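Local coordinates for protein RavA (Legionella pneumophila str. Paris, PDB 6WO6) that is of unknown biochemical function but is an effector of Legionella pneumophila, probably delivered into the host cell and linked to cell invasion, at residues 75-78 / 79-83; 249-252 / 253-257; 41-44 / 45-49. The protein carries 2 engineered substitutions. All blocks are in the same frame, centred on the assembly; numbering follows the deposited sequence.

Interaction 1 of 3, residues 75-78 / 79-83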
loop_
_atom_site.group_PDB
_atom_site.type_symbol
_atom_site.label_atom_id
_atom_site.label_comp_id
_atom_site.label_asym_id
_atom_site.label_seq_id
_atom_site.Cartn_x
_atom_site.Cartn_y
_atom_site.Cartn_z
ATOM N N ASP A 75 -12.794 6.512 -38.605
ATOM C CA ASP A 75 -13.917 5.674 -39.013
ATOM C C ASP A 75 -13.433 4.296 -39.445
ATOM O O ASP A 75 -14.204 3.331 -39.453
ATOM C CB ASP A 75 -14.700 6.339 -40.147
ATOM C CG ASP A 75 -16.162 6.554 -39.802
ATOM O OD1 ASP A 75 -16.573 6.178 -38.683
ATOM O OD2 ASP A 75 -16.901 7.098 -40.649
ATOM N N THR A 76 -12.157 4.197 -39.811
ATOM C CA THR A 76 -11.574 2.940 -40.250
ATOM C C THR A 76 -11.135 2.107 -39.046
ATOM O O THR A 76 -11.291 2.504 -37.888
ATOM C CB THR A 76 -10.398 3.200 -41.187
ATOM O OG1 THR A 76 -9.505 4.143 -40.580
ATOM C CG2 THR A 76 -10.890 3.753 -42.519
ATOM N N PHE A 77 -10.569 0.931 -39.326
ATOM C CA PHE A 77 -10.106 0.061 -38.250
ATOM C C PHE A 77 -8.886 0.635 -37.544
ATOM O O PHE A 77 -8.683 0.377 -36.350
ATOM C CB PHE A 77 -9.792 -1.331 -38.798
ATOM C CG PHE A 77 -9.318 -2.299 -37.752
ATOM C CD1 PHE A 77 -10.226 -2.970 -36.949
ATOM C CD2 PHE A 77 -7.963 -2.540 -37.571
ATOM C CE1 PHE A 77 -9.793 -3.863 -35.981
ATOM C CE2 PHE A 77 -7.523 -3.431 -36.603
ATOM C CZ PHE A 77 -8.441 -4.095 -35.808
ATOM N N HIS A 78 -8.062 1.406 -38.259
ATOM C CA HIS A 78 -6.878 1.993 -37.641
ATOM C C HIS A 78 -7.255 2.917 -36.491
ATOM O O HIS A 78 -6.547 2.978 -35.478
ATOM C CB HIS A 78 -6.058 2.746 -38.688
ATOM C CG HIS A 78 -4.861 3.446 -38.125
ATOM N ND1 HIS A 78 -4.923 4.717 -37.593
ATOM C CD2 HIS A 78 -3.571 3.053 -38.011
ATOM C CE1 HIS A 78 -3.723 5.076 -37.176
ATOM N NE2 HIS A 78 -2.884 4.085 -37.417
ATOM N N SER A 79 -8.370 3.641 -36.625
ATOM C CA SER A 79 -8.833 4.508 -35.545
ATOM C C SER A 79 -9.129 3.701 -34.285
ATOM O O SER A 79 -8.679 4.050 -33.183
ATOM C CB SER A 79 -10.072 5.279 -36.001
ATOM O OG SER A 79 -10.574 6.111 -34.972
ATOM N N PHE A 80 -9.890 2.612 -34.433
ATOM C CA PHE A 80 -10.197 1.749 -33.298
ATOM C C PHE A 80 -8.928 1.177 -32.678
ATOM O O PHE A 80 -8.774 1.175 -31.449
ATOM C CB PHE A 80 -11.128 0.616 -33.736
ATOM C CG PHE A 80 -12.527 1.059 -34.046
ATOM C CD1 PHE A 80 -12.859 1.520 -35.311
ATOM C CD2 PHE A 80 -13.514 1.007 -33.077
ATOM C CE1 PHE A 80 -14.150 1.928 -35.602
ATOM C CE2 PHE A 80 -14.807 1.411 -33.360
ATOM C CZ PHE A 80 -15.126 1.871 -34.624
ATOM N N LEU A 81 -8.007 0.688 -33.514
ATOM C CA LEU A 81 -6.795 0.072 -32.983
ATOM C C LEU A 81 -5.940 1.086 -32.233
ATOM O O LEU A 81 -5.389 0.776 -31.168
ATOM C CB LEU A 81 -5.996 -0.581 -34.111
ATOM C CG LEU A 81 -4.897 -1.527 -33.621
ATOM C CD1 LEU A 81 -5.504 -2.615 -32.752
ATOM C CD2 LEU A 81 -4.123 -2.131 -34.783
ATOM N N PHE A 82 -5.825 2.308 -32.760
ATOM C CA PHE A 82 -5.017 3.316 -32.084
ATOM C C PHE A 82 -5.654 3.742 -30.767
ATOM O O PHE A 82 -4.951 3.920 -29.765
ATOM C CB PHE A 82 -4.798 4.526 -32.990
ATOM C CG PHE A 82 -3.760 5.479 -32.473
ATOM C CD1 PHE A 82 -2.414 5.151 -32.536
ATOM C CD2 PHE A 82 -4.126 6.693 -31.919
ATOM C CE1 PHE A 82 -1.450 6.018 -32.058
ATOM C CE2 PHE A 82 -3.166 7.567 -31.440
ATOM C CZ PHE A 82 -1.826 7.228 -31.509
ATOM N N GLN A 83 -6.982 3.901 -30.741
ATOM C CA GLN A 83 -7.644 4.248 -29.486
ATOM C C GLN A 83 -7.473 3.143 -28.445
ATOM O O GLN A 83 -7.273 3.423 -27.254
ATOM C CB GLN A 83 -9.123 4.540 -29.735
ATOM C CG GLN A 83 -9.381 5.858 -30.448
ATOM C CD GLN A 83 -10.853 6.077 -30.759
ATOM O OE1 GLN A 83 -11.550 6.803 -30.050
ATOM N NE2 GLN A 83 -11.330 5.451 -31.829
#
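Phe77 O takes the N-H of Leu81 at an N-to-O distance of 2.9 Å, with an N-H...O angle of 164°. One residue on, Phe82 N reaches His78 O, also at 2.9 Å. These two i to i+4 bonds mark the first turn of a helix. Before them, the contact between Ser79 N and Thr76 O is long, 3.4 Å, and counts only as a weak i to i+3 bond from the N-cap residue Thr76. Thr76 O is met from another direction by the Phe80 ring: CD1 comes to 3.2 Å from Thr76 O, with the oxygen at the ring edge and in the ring plane, where the polarised C-H groups lie. The first torsion of Phe80 (chi1 -71°) carries CG beside its backbone N, back toward the helix start. Phe77 CE2 and Leu81 CD2 meet at 4.1 Å, with the methyl oblique to the ring and the two side chains crossing at a slant. The hydroxyl of Thr76 does not cap the helix. Its OG1 is held instead by Asp72 OD1 and Asp73 O in the preceding loop. The N-H of Phe77 is taken by Asn34 OD1, a side-chain acceptor contributed by helix 30-34 at the start of helix 77-92. His78 NE2 makes a weak bond to Ile64 O of helix 54-66, and Ile64 also touches Leu81 and Phe82. Helix 30-34 packs Leu33 on Phe77, and helix 38-51 runs along the same turn, with Ala41 against Phe77, Asn38 and Ala45 against Phe80, and Leu48 against Leu81.

Interaction 2 of 3, residues 249-252 / 253-257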
loop_
_atom_site.group_PDB
_atom_site.type_symbol
_atom_site.label_atom_id
_atom_site.label_comp_id
_atom_site.label_asym_id
_atom_site.label_seq_id
_atom_site.Cartn_x
_atom_site.Cartn_y
_atom_site.Cartn_z
ATOM N N ILE A 249 7.852 -8.387 17.292
ATOM C CA ILE A 249 8.811 -8.616 18.368
ATOM C C ILE A 249 8.824 -7.431 19.325
ATOM O O ILE A 249 8.710 -7.592 20.548
ATOM C CB ILE A 249 10.215 -8.880 17.791
ATOM C CG1 ILE A 249 10.207 -10.087 16.850
ATOM C CG2 ILE A 249 11.220 -9.103 18.905
ATOM C CD1 ILE A 249 11.543 -10.335 16.172
ATOM N N LYS A 250 8.943 -6.217 18.776
ATOM C CA LYS A 250 9.089 -5.040 19.625
ATOM C C LYS A 250 7.813 -4.752 20.408
ATOM O O LYS A 250 7.880 -4.401 21.590
ATOM C CB LYS A 250 9.496 -3.829 18.787
ATOM C CG LYS A 250 10.755 -4.048 17.962
ATOM C CD LYS A 250 11.905 -3.171 18.395
ATOM C CE LYS A 250 13.117 -3.426 17.514
ATOM N NZ LYS A 250 14.322 -2.682 17.967
ATOM N N VAL A 251 6.644 -4.899 19.777
ATOM C CA VAL A 251 5.389 -4.628 20.474
ATOM C C VAL A 251 5.192 -5.609 21.623
ATOM O O VAL A 251 4.816 -5.219 22.740
ATOM C CB VAL A 251 4.212 -4.664 19.480
ATOM C CG1 VAL A 251 2.888 -4.742 20.214
ATOM C CG2 VAL A 251 4.241 -3.437 18.589
ATOM N N GLN A 252 5.457 -6.897 21.378
ATOM C CA GLN A 252 5.290 -7.879 22.444
ATOM C C GLN A 252 6.288 -7.643 23.574
ATOM O O GLN A 252 5.932 -7.747 24.756
ATOM C CB GLN A 252 5.411 -9.293 21.873
ATOM C CG GLN A 252 4.308 -9.627 20.863
ATOM C CD GLN A 252 4.239 -11.103 20.514
ATOM O OE1 GLN A 252 3.609 -11.893 21.222
ATOM N NE2 GLN A 252 4.883 -11.483 19.414
ATOM N N SER A 253 7.532 -7.284 23.239
ATOM C CA SER A 253 8.510 -7.044 24.295
ATOM C C SER A 253 8.195 -5.773 25.078
ATOM O O SER A 253 8.461 -5.712 26.283
ATOM C CB SER A 253 9.920 -6.979 23.710
ATOM O OG SER A 253 10.303 -5.639 23.457
ATOM N N ALA A 254 7.614 -4.759 24.430
ATOM C CA ALA A 254 7.240 -3.547 25.153
ATOM C C ALA A 254 6.076 -3.813 26.099
ATOM O O ALA A 254 6.066 -3.323 27.237
ATOM C CB ALA A 254 6.892 -2.430 24.172
ATOM N N PHE A 255 5.082 -4.583 25.648
ATOM C CA PHE A 255 4.024 -5.009 26.561
ATOM C C PHE A 255 4.601 -5.781 27.744
ATOM O O PHE A 255 4.206 -5.557 28.898
ATOM C CB PHE A 255 2.995 -5.862 25.820
ATOM C CG PHE A 255 2.070 -5.076 24.937
ATOM C CD1 PHE A 255 1.665 -3.798 25.290
ATOM C CD2 PHE A 255 1.599 -5.618 23.749
ATOM C CE1 PHE A 255 0.805 -3.075 24.473
ATOM C CE2 PHE A 255 0.742 -4.898 22.931
ATOM C CZ PHE A 255 0.347 -3.627 23.294
ATOM N N ALA A 256 5.539 -6.695 27.473
ATOM C CA ALA A 256 6.161 -7.464 28.549
ATOM C C ALA A 256 6.896 -6.557 29.527
ATOM O O ALA A 256 6.839 -6.768 30.744
ATOM C CB ALA A 256 7.118 -8.506 27.968
ATOM N N LEU A 257 7.596 -5.542 29.013
ATOM C CA LEU A 257 8.327 -4.626 29.885
ATOM C C LEU A 257 7.379 -3.820 30.759
ATOM O O LEU A 257 7.663 -3.584 31.940
ATOM C CB LEU A 257 9.207 -3.690 29.059
ATOM C CG LEU A 257 9.875 -2.565 29.856
ATOM C CD1 LEU A 257 10.813 -3.131 30.909
ATOM C CD2 LEU A 257 10.607 -1.604 28.935
#
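Phe255 CB lies 3.6 Å from Val251 O, the carbonyl one turn back, and stands equally far from Gln252 O. With chi1 at -75° the next atom, CG, is set beside the backbone N and remains close to Val251 O. CD2 follows the same oxygen, at 3.4 Å, the carbonyl being placed obliquely to the ring. Further out the partner changes from polar to apolar: CE2 comes to 3.5 Å from Val251 CG1, and CZ meets that methyl more loosely. The valine turns CG1 this way because its chi1 of 165° puts that branch anti to the backbone N, so that Val251 and Phe255 run side by side and point in the same direction. This i to i+4 pair sits on one turn of the alpha-helix 246-265, in an all-helical protein, and the backbone confirms it: Phe255 N donates to Val251 O at 3.0 Å with an N-H...O angle of 171°. Ser253 N bonds in the same manner to Ile249 O, as does Ala256 N to Gln252 O. Lys250 O has two donors of unequal quality. Ala254 N donates to Lys250 O at 2.9 Å, whereas Ser253 OG, three residues along, is 3.3 Å from it and forms a weak bond. Outward from the helix, Val251 lies on Ala218 and Leu221 of helix 214-224, and Phe255 on Arg230 and Val234 of helix 230-240. The amine of Lys250 reaches the carboxylate of Glu286 in a salt bridge, with a weak bond to Ser215 besides.

Interaction 3 of 3, residues 41-44 / 45-49. Engineered in segment 41-44: Ala41 (natural residue Lys).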
loop_
_atom_site.group_PDB
_atom_site.type_symbol
_atom_site.label_atom_id
_atom_site.label_comp_id
_atom_site.label_asym_id
_atom_site.label_seq_id
_atom_site.Cartn_x
_atom_site.Cartn_y
_atom_site.Cartn_z
ATOM N N ALA A 41 -15.348 -4.319 -35.154
ATOM C CA ALA A 41 -14.044 -3.664 -35.183
ATOM C C ALA A 41 -13.580 -3.300 -33.779
ATOM O O ALA A 41 -12.405 -3.487 -33.441
ATOM C CB ALA A 41 -14.097 -2.420 -36.069
ATOM N N LEU A 42 -14.489 -2.782 -32.948
ATOM C CA LEU A 42 -14.147 -2.476 -31.563
ATOM C C LEU A 42 -13.697 -3.728 -30.818
ATOM O O LEU A 42 -12.658 -3.724 -30.147
ATOM C CB LEU A 42 -15.343 -1.832 -30.861
ATOM C CG LEU A 42 -15.196 -1.549 -29.362
ATOM C CD1 LEU A 42 -14.874 -0.080 -29.115
ATOM C CD2 LEU A 42 -16.448 -1.973 -28.598
ATOM N N VAL A 43 -14.471 -4.813 -30.933
ATOM C CA VAL A 43 -14.131 -6.059 -30.244
ATOM C C VAL A 43 -12.768 -6.576 -30.696
ATOM O O VAL A 43 -11.934 -6.983 -29.871
ATOM C CB VAL A 43 -15.237 -7.107 -30.467
ATOM C CG1 VAL A 43 -14.785 -8.477 -29.987
ATOM C CG2 VAL A 43 -16.507 -6.687 -29.753
ATOM N N LEU A 44 -12.515 -6.563 -32.008
ATOM C CA LEU A 44 -11.264 -7.103 -32.528
ATOM C C LEU A 44 -10.072 -6.251 -32.109
ATOM O O LEU A 44 -9.029 -6.789 -31.718
ATOM C CB LEU A 44 -11.333 -7.224 -34.049
ATOM C CG LEU A 44 -10.093 -7.797 -34.737
ATOM C CD1 LEU A 44 -9.731 -9.158 -34.163
ATOM C CD2 LEU A 44 -10.313 -7.892 -36.239
ATOM N N ALA A 45 -10.199 -4.923 -32.185
ATOM C CA ALA A 45 -9.113 -4.064 -31.723
ATOM C C ALA A 45 -8.845 -4.272 -30.239
ATOM O O ALA A 45 -7.684 -4.308 -29.808
ATOM C CB ALA A 45 -9.439 -2.600 -32.013
ATOM N N SER A 46 -9.907 -4.427 -29.443
ATOM C CA SER A 46 -9.742 -4.644 -28.011
ATOM C C SER A 46 -8.978 -5.933 -27.733
ATOM O O SER A 46 -8.046 -5.951 -26.919
ATOM C CB SER A 46 -11.110 -4.667 -27.328
ATOM O OG SER A 46 -11.681 -3.371 -27.296
ATOM N N ARG A 47 -9.358 -7.026 -28.402
ATOM C CA ARG A 47 -8.656 -8.290 -28.186
ATOM C C ARG A 47 -7.207 -8.205 -28.658
ATOM O O ARG A 47 -6.285 -8.669 -27.968
ATOM C CB ARG A 47 -9.386 -9.424 -28.902
ATOM C CG ARG A 47 -10.809 -9.654 -28.419
ATOM C CD ARG A 47 -11.497 -10.673 -29.301
ATOM N NE ARG A 47 -10.698 -11.887 -29.427
ATOM C CZ ARG A 47 -10.729 -12.693 -30.483
ATOM N NH1 ARG A 47 -11.513 -12.410 -31.514
ATOM N NH2 ARG A 47 -9.967 -13.776 -30.512
ATOM N N LEU A 48 -6.996 -7.611 -29.835
ATOM C CA LEU A 48 -5.658 -7.430 -30.381
ATOM C C LEU A 48 -4.757 -6.684 -29.405
ATOM O O LEU A 48 -3.585 -7.035 -29.232
ATOM C CB LEU A 48 -5.776 -6.688 -31.715
ATOM C CG LEU A 48 -4.593 -6.356 -32.621
ATOM C CD1 LEU A 48 -3.672 -7.532 -32.752
ATOM C CD2 LEU A 48 -5.116 -5.953 -33.994
ATOM N N VAL A 49 -5.297 -5.663 -28.738
ATOM C CA VAL A 49 -4.487 -4.891 -27.801
ATOM C C VAL A 49 -4.316 -5.632 -26.475
ATOM O O VAL A 49 -3.261 -5.530 -25.834
ATOM C CB VAL A 49 -5.105 -3.491 -27.618
ATOM C CG1 VAL A 49 -4.916 -2.981 -26.206
ATOM C CG2 VAL A 49 -4.488 -2.519 -28.607
#
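Leu42 O and the residue four places on, Ser46, make the one side-chain hydrogen bond between the two segments. Ser46 OG approaches Leu42 O at 3.0 Å from above the carbonyl plane, 38° out of it, while Ser46 N reaches the same oxygen at 2.9 Å from the opposite face. One carbonyl is thus gripped by two donors of a single residue. A chi1 of -71° makes this possible, since it holds OG anti to the serine's own carbonyl carbon and turned back along the helix. The remaining polar contacts across the turn are backbone ones. Ala45 N donates to Ala41 O, Arg47 N to Val43 O and Leu48 N to Leu44 O, all with N-H...O angles above 160°, consistent with regular alpha-helix. Ala41 is an engineered residue, lysine in the natural sequence, and its part in the turn is through this backbone oxygen. A third group is of carbon atoms lying against carbonyl oxygens of the previous turn: Arg47 CG is 3.2 Å from Val43 O, Ala45 CB 3.4 Å from Ala41 O, and Leu48 CB similarly close to Leu44 O. The apolar contact is that of Arg47 CD with Val43 CG1, at 4.0 Å, where the two side chains pass at a slant. The arginine chain bends about the CG-CD bond, and its guanidinium finds its partner off the helix: NH2 bonds to Leu13 O. Around the turn, helix 16-20 sends Pro16 against Leu44 and Tyr17 against Leu48, Phe60 of helix 54-66 also covers Leu48, and Phe119 lies against both Leu42 and Ser46. Helix 77-92 packs Phe77 against Ala41, Phe80 against Leu42 and Leu81 against Leu48.

In the fold
Along the chain the order is interaction 3, interaction 1, interaction 2. The first two are close neighbours, their centres about 9 Å apart, because helix 38-51 packs against the start of helix 77-92: Leu81 CD1 meets Leu48 CD2 at 3.6 Å, and Phe77 and Phe80 lie against Ala41, Leu42 and Ala45. Both belong to the same cluster of packed helices near the N-terminal end. Interaction 2, on helix 246-265, has its centre about 62 Å from that of interaction 1 and about 57 Å from that of interaction 3, on the other side of the chain's centre. Such separation fits an elongated, all-alpha protein whose two ends have separate local packing.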